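PDB 4PQG: glycosyltransferase Gtf1 from Streptococcus pneumoniae, which is a glycosyltransferase with a GT-B fold, two Rossmann-like domains facing a cleft, and an additional extended beta-sheet domain. Local coordinates for residues A[30-33]-A[34-38]; A[216-219]-A[220-224]; A[492-495]-A[496-500]. All coordinates share one frame; numbering follows the deposited sequence.

Contact 1. Residues A[30-33]-A[34-38]; sequences AYRA and GVFRK
The Phe36 ring has the carbonyl oxygen of Arg32 over one face, 3.4 Å above the plane and displaced toward the rim. The CE2-CZ side of the ring lies against Arg32 CG and CD, with Arg32 CG 3.5 Å from Phe36 CE2. The two side chains run side by side in the same direction, and the guanidinium plane is turned 54° from the ring. With Arg32 CG anti to its own nitrogen (chi1 -161°), CG and CD are laid along this ring while the chain continues to Asp227, its salt-bridge partner, and Asn13.

The Arg37 guanidinium holds Ala33 O and Gly34 CA over one face, both nearer its rim than its centre. A water lies in plane at its edge, accepting from Arg37 NH2 at 2.8 Å and donating to Ala30 O at 3.0 Å. Behind these groups runs the ordinary i to i+4 ladder, in which Phe36 N reaches Arg32 O at 2.9 Å and Arg37 N reaches Ala33 O at 3.0 Å. Gln69 bonds to both Arg37 NH1 and Ala33 O, tying this last turn of helix 24-38 to the loop beside it.

The segment closes the helix of the beta-alpha-beta unit between strands 10-15 and 42-47. Tyr31, hydrogen-bonded to Glu420, comes within about 4 Å of the bound UDP. Phe36 meets Trp501 edge-to-face. The two arginines thus differ: Arg32 sends its charged end to Asp227 and Asn13, whereas Arg37 divides its own between Gln69 and a water that leads back to Ala30 O, giving that oxygen a second bond besides the one from Gly34 N.

Contact 2. Residues A[216-219]-A[220-224]; sequences LNLN and KSDLV
A type I beta turn from Asn219 to Asp222 lies in the connection between helix 205-215 and strand 223-226, and two hydrogen bonds join its first and last residues. The backbone closure runs from Asp222 N to Asn219 O at 3.0 Å, with the donor well above the carbonyl plane, 59° out of it. The second bond goes the other way: Asn219 N donates to Asp222 OD2 at 2.9 Å, almost straight at 177°, although the oxygen is approached from above the carboxylate plane. Asp222 CG lies beside its own backbone nitrogen (chi1 -72°), which folds the carboxylate back across the mouth of the turn and brings OD2 to the Asn219 amide.

Asp222 OD2 is also packed by carbon, with Leu218 CA 3.6 Å and Leu218 CD2 3.9 Å away. The same leucine extends past the turn to the strand, where its CD1 meets Val224 CG2 at 4.0 Å, the two side chains crossing at about a right angle. CD2 therefore lies beside both the carboxylate and Val224.

Asp222 is buried, and OD1 accepts from Thr10 N; the backbone N-H groups of Asn219 and Thr10 probably stabilise its negative charge. His6, a residue of the N-terminal histidine tag, adds a further bond to OD2 in this construct. The chain leaves helical geometry at Asn217, which has positive phi. Beyond the turn, strand 223-226 enters the parallel sheet between strands 10-15 and 244-248, Leu223 bonding to the backbone of Thr10 and Tyr12, Val224 to that of His244 and Ala246, while Leu218 also packs on Tyr12.

Contact 3. Residues A[492-495]-A[496-500]; sequences FLTK and EILEK
Leu493 is the N-cap, extended in psi before the chain turns helical at Thr494, and the first turn is held by Leu498 N on Thr494 O at 3.0 Å, nearly in line with the carbonyl, and by a weak bond from Ile497 N to Leu493 O. The Glu496 side chain folds back over this end, its chi1 of -59° directing the extended chain toward Leu493 N. Glu496 OE2 accepts the Leu493 N-H at 3.2 Å, an N-H...O angle of 149°, and is met from above the carboxylate plane. The negative charge lies at the positive end of the helix dipole, which would probably favour its ionised form.

Thr494 separates its two branches. CG2, anti to the backbone nitrogen, crosses to Leu498, 3.9 Å from CD1, while OG1 turns to Asp317 and Ser315 in the neighbouring loop. Ile497 brings CG2 to within 3.2 Å of Thr494 O, a tight approach that accompanies a chi1 of -148°, away from a staggered value.

A carboxylate at N3 bonding to the N-cap amide is one half of a capping box. The reciprocal half is missing here, since leucine offers no side-chain acceptor. This half capping box starts helix 494-508, the C-terminal helix of this GT-B chain, which packs on helix 24-38.

Contacts 1 and 3 hold neighbouring helices. Val35 CG2 meets Ile497 CG2 at 3.9 Å, and Lys38 CB meets Leu498 CD2 at 3.7 Å, so the end of helix 24-38 packs on the start of helix 494-508. Contact 2 touches neither, but enters through strand 223-226 the parallel sheet whose strands 10-15 and 42-47 are connected by the helix of contact 1. Contact 1 is the more buried, with four of eight touching residues buried and none exposed; contacts 2 and 3 each have two buried and two exposed. In contact 1 the arginines reach to residues of other elements, whereas in contacts 2 and 3 a carboxylate folds back onto an amide three residues earlier.

Contact 1. Residues A[30-33]-A[34-38]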
loop_
_atom_site.group_PDB
_atom_site.type_symbol
_atom_site.label_atom_id
_atom_site.label_comp_id
_atom_site.label_asym_id
_atom_site.label_seq_id
_atom_site.Cartn_x
_atom_site.Cartn_y
_atom_site.Cartn_z
ATOM N N ALA A 30 -2.815 -7.136 2.705
ATOM C CA ALA A 30 -3.609 -8.017 1.877
ATOM C C ALA A 30 -3.117 -9.462 2.009
ATOM O O ALA A 30 -3.934 -10.380 2.116
ATOM C CB ALA A 30 -3.605 -7.567 0.427
ATOM N N TYR A 31 -1.797 -9.673 2.021
ATOM C CA TYR A 31 -1.285 -11.017 2.302
ATOM C C TYR A 31 -1.819 -11.533 3.647
ATOM O O TYR A 31 -2.347 -12.643 3.716
ATOM C CB TYR A 31 0.242 -11.062 2.286
ATOM C CG TYR A 31 0.849 -11.254 0.906
ATOM C CD1 TYR A 31 0.876 -12.519 0.298
ATOM C CD2 TYR A 31 1.419 -10.181 0.222
ATOM C CE1 TYR A 31 1.459 -12.702 -0.956
ATOM C CE2 TYR A 31 1.985 -10.343 -1.038
ATOM C CZ TYR A 31 2.003 -11.608 -1.626
ATOM O OH TYR A 31 2.579 -11.770 -2.876
ATOM N N ARG A 32 -1.691 -10.720 4.697
ATOM C CA ARG A 32 -2.142 -11.071 6.055
ATOM C C ARG A 32 -3.633 -11.426 6.095
ATOM O O ARG A 32 -4.037 -12.383 6.776
ATOM C CB ARG A 32 -1.851 -9.932 7.029
ATOM C CG ARG A 32 -1.855 -10.332 8.505
ATOM C CD ARG A 32 -1.687 -9.127 9.412
ATOM N NE ARG A 32 -0.479 -8.375 9.065
ATOM C CZ ARG A 32 -0.381 -7.049 9.109
ATOM N NH1 ARG A 32 0.748 -6.465 8.750
ATOM N NH2 ARG A 32 -1.417 -6.306 9.486
ATOM N N ALA A 33 -4.438 -10.665 5.356
ATOM C CA ALA A 33 -5.863 -10.943 5.236
ATOM C C ALA A 33 -6.125 -12.315 4.636
ATOM O O ALA A 33 -7.058 -13.007 5.058
ATOM C CB ALA A 33 -6.550 -9.866 4.403
ATOM N N GLY A 34 -5.319 -12.695 3.639
ATOM C CA GLY A 34 -5.390 -14.030 3.037
ATOM C C GLY A 34 -5.098 -15.125 4.039
ATOM O O GLY A 34 -5.721 -16.188 4.008
ATOM N N VAL A 35 -4.147 -14.864 4.929
ATOM C CA VAL A 35 -3.786 -15.799 5.994
ATOM C C VAL A 35 -4.915 -15.931 7.022
ATOM O O VAL A 35 -5.272 -17.043 7.427
ATOM C CB VAL A 35 -2.502 -15.374 6.734
ATOM C CG1 VAL A 35 -2.338 -16.175 8.020
ATOM C CG2 VAL A 35 -1.277 -15.535 5.839
ATOM N N PHE A 36 -5.467 -14.799 7.449
ATOM C CA PHE A 36 -6.543 -14.810 8.430
ATOM C C PHE A 36 -7.793 -15.515 7.910
ATOM O O PHE A 36 -8.455 -16.220 8.673
ATOM C CB PHE A 36 -6.846 -13.405 8.939
ATOM C CG PHE A 36 -5.720 -12.792 9.733
ATOM C CD1 PHE A 36 -4.789 -13.593 10.388
ATOM C CD2 PHE A 36 -5.610 -11.412 9.847
ATOM C CE1 PHE A 36 -3.767 -13.037 11.130
ATOM C CE2 PHE A 36 -4.595 -10.844 10.602
ATOM C CZ PHE A 36 -3.667 -11.654 11.245
ATOM N N ARG A 37 -8.097 -15.341 6.625
ATOM C CA ARG A 37 -9.205 -16.048 5.993
ATOM C C ARG A 37 -8.990 -17.560 6.040
ATOM O O ARG A 37 -9.902 -18.318 6.399
ATOM C CB ARG A 37 -9.410 -15.594 4.545
ATOM C CG ARG A 37 -10.019 -14.211 4.412
ATOM C CD ARG A 37 -10.549 -13.941 3.011
ATOM N NE ARG A 37 -9.528 -14.065 1.974
ATOM C CZ ARG A 37 -8.791 -13.066 1.487
ATOM N NH1 ARG A 37 -8.935 -11.818 1.925
ATOM N NH2 ARG A 37 -7.894 -13.329 0.548
ATOM N N LYS A 38 -7.779 -17.985 5.692
ATOM C CA LYS A 38 -7.434 -19.401 5.676
ATOM C C LYS A 38 -7.527 -19.998 7.060
ATOM O O LYS A 38 -8.001 -21.121 7.215
ATOM C CB LYS A 38 -6.022 -19.607 5.131
ATOM C CG LYS A 38 -5.941 -19.717 3.623
ATOM C CD LYS A 38 -4.483 -19.667 3.176
ATOM C CE LYS A 38 -4.304 -20.114 1.737
ATOM N NZ LYS A 38 -5.061 -19.258 0.793
HETATM O O HOH W 1 -6.523 -10.864 0.753
#

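Contact 2. Residues A[216-219]-A[220-224]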
loop_
_atom_site.group_PDB
_atom_site.type_symbol
_atom_site.label_atom_id
_atom_site.label_comp_id
_atom_site.label_asym_id
_atom_site.label_seq_id
_atom_site.Cartn_x
_atom_site.Cartn_y
_atom_site.Cartn_z
ATOM N N LEU A 216 -15.019 -0.020 19.294
ATOM C CA LEU A 216 -14.693 -1.420 18.966
ATOM C C LEU A 216 -15.001 -2.377 20.114
ATOM O O LEU A 216 -15.136 -3.584 19.891
ATOM C CB LEU A 216 -13.219 -1.593 18.550
ATOM C CG LEU A 216 -12.771 -0.750 17.352
ATOM C CD1 LEU A 216 -11.261 -0.831 17.149
ATOM C CD2 LEU A 216 -13.521 -1.152 16.092
ATOM N N ASN A 217 -15.083 -1.839 21.328
ATOM C CA ASN A 217 -15.361 -2.630 22.524
ATOM C C ASN A 217 -14.336 -3.757 22.623
ATOM O O ASN A 217 -14.687 -4.943 22.654
ATOM C CB ASN A 217 -16.810 -3.151 22.514
ATOM C CG ASN A 217 -17.824 -2.050 22.784
ATOM O OD1 ASN A 217 -17.558 -1.128 23.551
ATOM N ND2 ASN A 217 -18.992 -2.140 22.156
ATOM N N LEU A 218 -13.063 -3.363 22.634
ATOM C CA LEU A 218 -11.952 -4.316 22.609
ATOM C C LEU A 218 -11.960 -5.223 23.842
ATOM O O LEU A 218 -12.118 -4.737 24.961
ATOM C CB LEU A 218 -10.617 -3.569 22.523
ATOM C CG LEU A 218 -10.321 -2.858 21.201
ATOM C CD1 LEU A 218 -9.033 -2.052 21.310
ATOM C CD2 LEU A 218 -10.257 -3.861 20.063
ATOM N N ASN A 219 -11.800 -6.529 23.620
ATOM C CA ASN A 219 -11.688 -7.511 24.704
ATOM C C ASN A 219 -10.228 -7.887 24.892
ATOM O O ASN A 219 -9.408 -7.684 23.994
ATOM C CB ASN A 219 -12.473 -8.796 24.387
ATOM C CG ASN A 219 -13.964 -8.556 24.161
ATOM O OD1 ASN A 219 -14.532 -9.035 23.174
ATOM N ND2 ASN A 219 -14.607 -7.839 25.078
ATOM N N LYS A 220 -9.915 -8.464 26.050
ATOM C CA LYS A 220 -8.571 -8.920 26.355
ATOM C C LYS A 220 -8.066 -9.943 25.324
ATOM O O LYS A 220 -6.878 -9.992 25.049
ATOM C CB LYS A 220 -8.515 -9.495 27.770
ATOM C CG LYS A 220 -7.132 -9.492 28.396
ATOM C CD LYS A 220 -7.098 -10.351 29.661
ATOM C CE LYS A 220 -5.698 -10.886 29.948
ATOM N NZ LYS A 220 -5.211 -11.795 28.862
ATOM N N SER A 221 -8.967 -10.727 24.735
ATOM C CA SER A 221 -8.566 -11.729 23.747
ATOM C C SER A 221 -8.416 -11.168 22.324
ATOM O O SER A 221 -8.067 -11.906 21.402
ATOM C CB SER A 221 -9.518 -12.930 23.752
ATOM O OG SER A 221 -10.795 -12.587 23.240
ATOM N N ASP A 222 -8.670 -9.874 22.144
ATOM C CA ASP A 222 -8.451 -9.237 20.833
ATOM C C ASP A 222 -6.992 -8.885 20.624
ATOM O O ASP A 222 -6.239 -8.718 21.592
ATOM C CB ASP A 222 -9.306 -7.979 20.682
ATOM C CG ASP A 222 -10.765 -8.292 20.499
ATOM O OD1 ASP A 222 -11.095 -9.358 19.928
ATOM O OD2 ASP A 222 -11.583 -7.467 20.926
ATOM N N LEU A 223 -6.606 -8.784 19.355
ATOM C CA LEU A 223 -5.292 -8.304 18.963
ATOM C C LEU A 223 -5.408 -7.091 18.021
ATOM O O LEU A 223 -6.112 -7.135 17.008
ATOM C CB LEU A 223 -4.503 -9.421 18.268
ATOM C CG LEU A 223 -3.069 -9.139 17.768
ATOM C CD1 LEU A 223 -2.150 -8.591 18.864
ATOM C CD2 LEU A 223 -2.461 -10.381 17.123
ATOM N N VAL A 224 -4.709 -6.020 18.372
ATOM C CA VAL A 224 -4.590 -4.846 17.501
ATOM C C VAL A 224 -3.188 -4.879 16.886
ATOM O O VAL A 224 -2.180 -4.898 17.601
ATOM C CB VAL A 224 -4.856 -3.531 18.273
ATOM C CG1 VAL A 224 -4.615 -2.310 17.388
ATOM C CG2 VAL A 224 -6.289 -3.529 18.807
#

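Contact 3. Residues A[492-495]-A[496-500]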
loop_
_atom_site.group_PDB
_atom_site.type_symbol
_atom_site.label_atom_id
_atom_site.label_comp_id
_atom_site.label_asym_id
_atom_site.label_seq_id
_atom_site.Cartn_x
_atom_site.Cartn_y
_atom_site.Cartn_z
ATOM N N PHE A 492 9.407 -20.159 1.604
ATOM C CA PHE A 492 8.497 -19.018 1.830
ATOM C C PHE A 492 7.058 -19.354 1.452
ATOM O O PHE A 492 6.272 -18.474 1.076
ATOM C CB PHE A 492 9.003 -17.752 1.087
ATOM C CG PHE A 492 10.306 -17.241 1.627
ATOM C CD1 PHE A 492 10.325 -16.296 2.646
ATOM C CD2 PHE A 492 11.518 -17.763 1.166
ATOM C CE1 PHE A 492 11.521 -15.851 3.177
ATOM C CE2 PHE A 492 12.720 -17.325 1.686
ATOM C CZ PHE A 492 12.726 -16.366 2.693
ATOM N N LEU A 493 6.710 -20.637 1.552
ATOM C CA LEU A 493 5.380 -21.083 1.135
ATOM C C LEU A 493 4.327 -20.789 2.204
ATOM O O LEU A 493 4.637 -20.792 3.391
ATOM C CB LEU A 493 5.377 -22.571 0.745
ATOM C CG LEU A 493 6.188 -23.003 -0.484
ATOM C CD1 LEU A 493 6.085 -24.522 -0.657
ATOM C CD2 LEU A 493 5.747 -22.281 -1.753
ATOM N N THR A 494 3.098 -20.533 1.759
ATOM C CA THR A 494 1.955 -20.229 2.643
ATOM C C THR A 494 1.758 -21.257 3.773
ATOM O O THR A 494 1.529 -20.884 4.933
ATOM C CB THR A 494 0.647 -20.065 1.832
ATOM O OG1 THR A 494 0.808 -19.003 0.877
ATOM C CG2 THR A 494 -0.538 -19.736 2.743
ATOM N N LYS A 495 1.874 -22.541 3.448
ATOM C CA LYS A 495 1.727 -23.590 4.472
ATOM C C LYS A 495 2.548 -23.313 5.732
ATOM O O LYS A 495 2.006 -23.350 6.836
ATOM C CB LYS A 495 1.992 -24.978 3.888
ATOM C CG LYS A 495 0.927 -25.356 2.869
ATOM C CD LYS A 495 1.013 -26.799 2.392
ATOM C CE LYS A 495 -0.049 -27.048 1.332
ATOM N NZ LYS A 495 0.171 -28.330 0.612
ATOM N N GLU A 496 3.833 -22.991 5.571
ATOM C CA GLU A 496 4.682 -22.603 6.710
ATOM C C GLU A 496 4.154 -21.363 7.452
ATOM O O GLU A 496 4.139 -21.329 8.691
ATOM C CB GLU A 496 6.131 -22.331 6.270
ATOM C CG GLU A 496 6.875 -23.471 5.585
ATOM C CD GLU A 496 8.098 -22.987 4.798
ATOM O OE1 GLU A 496 9.184 -22.810 5.411
ATOM O OE2 GLU A 496 7.971 -22.780 3.563
ATOM N N ILE A 497 3.753 -20.336 6.701
ATOM C CA ILE A 497 3.374 -19.045 7.312
ATOM C C ILE A 497 2.118 -19.134 8.192
ATOM O O ILE A 497 2.047 -18.487 9.237
ATOM C CB ILE A 497 3.259 -17.904 6.268
ATOM C CG1 ILE A 497 3.660 -16.558 6.874
ATOM C CG2 ILE A 497 1.848 -17.795 5.707
ATOM C CD1 ILE A 497 5.079 -16.506 7.378
ATOM N N LEU A 498 1.153 -19.950 7.761
ATOM C CA LEU A 498 -0.079 -20.217 8.507
ATOM C C LEU A 498 0.214 -20.713 9.911
ATOM O O LEU A 498 -0.438 -20.296 10.873
ATOM C CB LEU A 498 -0.939 -21.246 7.770
ATOM C CG LEU A 498 -1.511 -20.801 6.424
ATOM C CD1 LEU A 498 -2.027 -21.981 5.610
ATOM C CD2 LEU A 498 -2.605 -19.763 6.619
ATOM N N GLU A 499 1.203 -21.600 10.014
ATOM C CA GLU A 499 1.631 -22.145 11.296
ATOM C C GLU A 499 2.271 -21.086 12.170
ATOM O O GLU A 499 2.118 -21.116 13.391
ATOM C CB GLU A 499 2.598 -23.320 11.091
ATOM C CG GLU A 499 1.906 -24.607 10.668
ATOM C CD GLU A 499 0.859 -25.054 11.677
ATOM O OE1 GLU A 499 1.172 -25.104 12.890
ATOM O OE2 GLU A 499 -0.285 -25.337 11.258
ATOM N N LYS A 500 2.992 -20.153 11.553
ATOM C CA LYS A 500 3.604 -19.068 12.315
ATOM C C LYS A 500 2.516 -18.168 12.894
ATOM O O LYS A 500 2.586 -17.769 14.056
ATOM C CB LYS A 500 4.584 -18.258 11.458
ATOM C CG LYS A 500 5.739 -19.083 10.911
ATOM C CD LYS A 500 6.826 -18.226 10.274
ATOM C CE LYS A 500 7.782 -19.071 9.445
ATOM N NZ LYS A 500 8.579 -20.014 10.282
#